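Local structure of nuclear import protein MOG1 (Saccharomyces cerevisiae, 1JHS) at residues 65-69 with 70-74. The protein binds the small GTPase Gsp1, the yeast Ran, and takes part in nuclear protein import and poly(A)+ mRNA export. The protein carries 1 engineered substitution. Numbering follows the deposited sequence.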
ATOM      1  N   VAL A  65      -8.879  13.774   5.743  1.00 19.88           N
ATOM      2  CA  VAL A  65      -8.381  14.273   7.008  1.00 20.79           C
ATOM      3  C   VAL A  65      -8.181  15.793   6.872  1.00 21.68           C
ATOM      4  O   VAL A  65      -7.789  16.303   5.813  1.00 21.25           O
ATOM      5  CB  VAL A  65      -7.062  13.575   7.439  1.00 20.39           C
ATOM      6  CG1 VAL A  65      -5.958  13.836   6.436  1.00 19.73           C
ATOM      7  CG2 VAL A  65      -6.675  14.056   8.816  1.00 20.29           C
ATOM      8  N   ASP A  66      -8.475  16.514   7.953  1.00 22.99           N
ATOM      9  CA  ASP A  66      -8.366  17.968   7.970  1.00 24.28           C
ATOM     10  C   ASP A  66      -6.945  18.514   7.972  1.00 24.38           C
ATOM     11  O   ASP A  66      -6.559  19.248   8.880  1.00 24.61           O
ATOM     12  CB  ASP A  66      -9.138  18.530   9.165  1.00 25.53           C
ATOM     13  CG  ASP A  66      -9.223  20.052   9.145  1.00 26.89           C
ATOM     14  OD1 ASP A  66      -9.443  20.626   8.050  1.00 27.50           O
ATOM     15  OD2 ASP A  66      -9.070  20.673  10.224  1.00 27.94           O
ATOM     16  N   LYS A  67      -6.165  18.145   6.961  1.00 24.32           N
ATOM     17  CA  LYS A  67      -4.789  18.624   6.806  1.00 23.99           C
ATOM     18  C   LYS A  67      -4.700  19.026   5.338  1.00 23.60           C
ATOM     19  O   LYS A  67      -4.913  18.185   4.460  1.00 23.57           O
ATOM     20  CB  LYS A  67      -3.775  17.509   7.062  1.00 24.38           C
ATOM     21  CG  LYS A  67      -3.837  16.845   8.428  1.00 25.07           C
ATOM     22  CD  LYS A  67      -2.999  17.569   9.462  1.00 25.47           C
ATOM     23  CE  LYS A  67      -2.977  16.767  10.777  1.00 25.87           C
ATOM     24  NZ  LYS A  67      -1.915  17.249  11.699  1.00 25.99           N
ATOM     25  N   SER A  68      -4.387  20.298   5.073  1.00 22.97           N
ATOM     26  CA  SER A  68      -4.280  20.822   3.700  1.00 22.34           C
ATOM     27  C   SER A  68      -3.098  20.332   2.881  1.00 21.38           C
ATOM     28  O   SER A  68      -3.229  20.074   1.672  1.00 21.76           O
ATOM     29  CB  SER A  68      -4.210  22.352   3.717  1.00 22.52           C
ATOM     30  OG  SER A  68      -5.455  22.902   4.089  1.00 24.08           O
ATOM     31  N   ASP A  69      -1.938  20.259   3.525  1.00 20.19           N
ATOM     32  CA  ASP A  69      -0.717  19.843   2.864  1.00 18.72           C
ATOM     33  C   ASP A  69      -0.785  18.359   2.514  1.00 17.71           C
ATOM     34  O   ASP A  69      -1.085  17.516   3.370  1.00 16.86           O
ATOM     35  CB  ASP A  69       0.484  20.115   3.767  1.00 19.23           C
ATOM     36  CG  ASP A  69       1.791  19.726   3.120  1.00 19.98           C
ATOM     37  OD1 ASP A  69       2.422  18.773   3.613  1.00 20.14           O
ATOM     38  OD2 ASP A  69       2.189  20.361   2.110  1.00 19.97           O
ATOM     39  N   LEU A  70      -0.497  18.052   1.254  1.00 16.16           N
ATOM     40  CA  LEU A  70      -0.548  16.681   0.783  1.00 15.11           C
ATOM     41  C   LEU A  70       0.323  15.724   1.598  1.00 14.70           C
ATOM     42  O   LEU A  70      -0.169  14.699   2.070  1.00 14.21           O
ATOM     43  CB  LEU A  70      -0.139  16.625  -0.703  1.00 14.47           C
ATOM     44  CG  LEU A  70       0.009  15.235  -1.335  1.00 13.89           C
ATOM     45  CD1 LEU A  70      -1.352  14.505  -1.365  1.00 13.24           C
ATOM     46  CD2 LEU A  70       0.557  15.400  -2.746  1.00 13.42           C
ATOM     47  N   LYS A  71       1.612  16.039   1.749  1.00 14.29           N
ATOM     48  CA  LYS A  71       2.512  15.159   2.507  1.00 14.55           C
ATOM     49  C   LYS A  71       2.067  14.995   3.968  1.00 14.25           C
ATOM     50  O   LYS A  71       2.182  13.919   4.553  1.00 14.16           O
ATOM     51  CB  LYS A  71       3.956  15.687   2.471  1.00 15.00           C
ATOM     52  CG  LYS A  71       4.889  14.887   3.380  1.00 15.75           C
ATOM     53  CD  LYS A  71       6.348  15.117   3.096  1.00 16.56           C
ATOM     54  CE  LYS A  71       7.226  14.240   3.986  1.00 17.17           C
ATOM     55  NZ  LYS A  71       8.675  14.565   3.763  1.00 18.05           N
ATOM     56  N   GLU A  72       1.583  16.074   4.574  1.00 14.01           N
ATOM     57  CA  GLU A  72       1.113  16.001   5.948  1.00 13.79           C
ATOM     58  C   GLU A  72      -0.097  15.075   6.056  1.00 13.02           C
ATOM     59  O   GLU A  72      -0.209  14.300   7.015  1.00 12.92           O
ATOM     60  CB  GLU A  72       0.757  17.401   6.468  1.00 14.82           C
ATOM     61  CG  GLU A  72       1.877  18.067   7.219  1.00 17.50           C
ATOM     62  CD  GLU A  72       1.528  19.501   7.618  1.00 19.05           C
ATOM     63  OE1 GLU A  72       0.349  19.772   7.960  1.00 19.73           O
ATOM     64  OE2 GLU A  72       2.449  20.352   7.584  1.00 20.92           O
ATOM     65  N   ALA A  73      -0.995  15.137   5.072  1.00 12.39           N
ATOM     66  CA  ALA A  73      -2.172  14.262   5.072  1.00 11.66           C
ATOM     67  C   ALA A  73      -1.699  12.802   4.939  1.00 11.16           C
ATOM     68  O   ALA A  73      -2.226  11.893   5.585  1.00 11.01           O
ATOM     69  CB  ALA A  73      -3.104  14.621   3.910  1.00 11.28           C
ATOM     70  N   TRP A  74      -0.700  12.593   4.100  1.00 10.63           N
ATOM     71  CA  TRP A  74      -0.174  11.247   3.891  1.00 10.70           C
ATOM     72  C   TRP A  74       0.436  10.733   5.195  1.00 10.79           C
ATOM     73  O   TRP A  74       0.160   9.599   5.621  1.00 10.37           O
ATOM     74  CB  TRP A  74       0.861  11.272   2.761  1.00  9.85           C
ATOM     75  CG  TRP A  74       1.555   9.962   2.513  1.00  8.74           C
ATOM     76  CD1 TRP A  74       1.108   8.920   1.729  1.00  8.47           C
ATOM     77  CD2 TRP A  74       2.838   9.579   3.005  1.00  8.65           C
ATOM     78  NE1 TRP A  74       2.060   7.914   1.699  1.00  8.09           N
ATOM     79  CE2 TRP A  74       3.130   8.297   2.473  1.00  8.64           C
ATOM     80  CE3 TRP A  74       3.787  10.200   3.849  1.00  9.10           C
ATOM     81  CZ2 TRP A  74       4.327   7.614   2.763  1.00  8.99           C
ATOM     82  CZ3 TRP A  74       4.980   9.512   4.135  1.00  9.51           C
ATOM     83  CH2 TRP A  74       5.233   8.237   3.588  1.00  9.66           C
TER
HETATM   84  O   HOH W   1       3.145  18.387   0.264  1.00 24.48           O
HETATM   85  O   HOH W   2      -1.579  20.759   6.394  1.00 28.92           O
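With Asp69 CG trans to the backbone N (chi1 -179°), the carboxylate turns back to the N-terminal end of helix 70-83, facing amides of its first turn, and Glu72, at the unusual chi1 of -95°, brings its own extended chain up to it. Asp69 OD1 accepts from Glu72 N at 3.0 Å, with an N-H...O angle of 149°; the donor approaches on the anti side, 31° out of the carboxylate plane. The second oxygen, OD2, receives a hydrogen bond from a water that also accepts from Lys71 N. Glu72 answers through another water, which donates to its OE1 at 2.7 Å and accepts from Asp69 N. The two acidic groups remain close, Asp69 OD1 lying 4.3 Å from Glu72 OE2, an approach of like charges that the helix N-terminus and the waters probably make tolerable. Asp69 O takes Ala73 N at 2.9 Å, the first i to i+4 bond of the helix. Ala73 CB meets Val65 CG1 at 3.9 Å, while Lys67 CB lies alongside Ala73 CA. Arg132 of strand 124-133 donates to Lys67 O and touches Ala73. The whole is an aspartate N-cap with a water-mediated reciprocal link from the third helix residue, in place of a direct capping box, where the loop after strand 56-63 enters helix 70-83 against the seven-stranded antiparallel sheet.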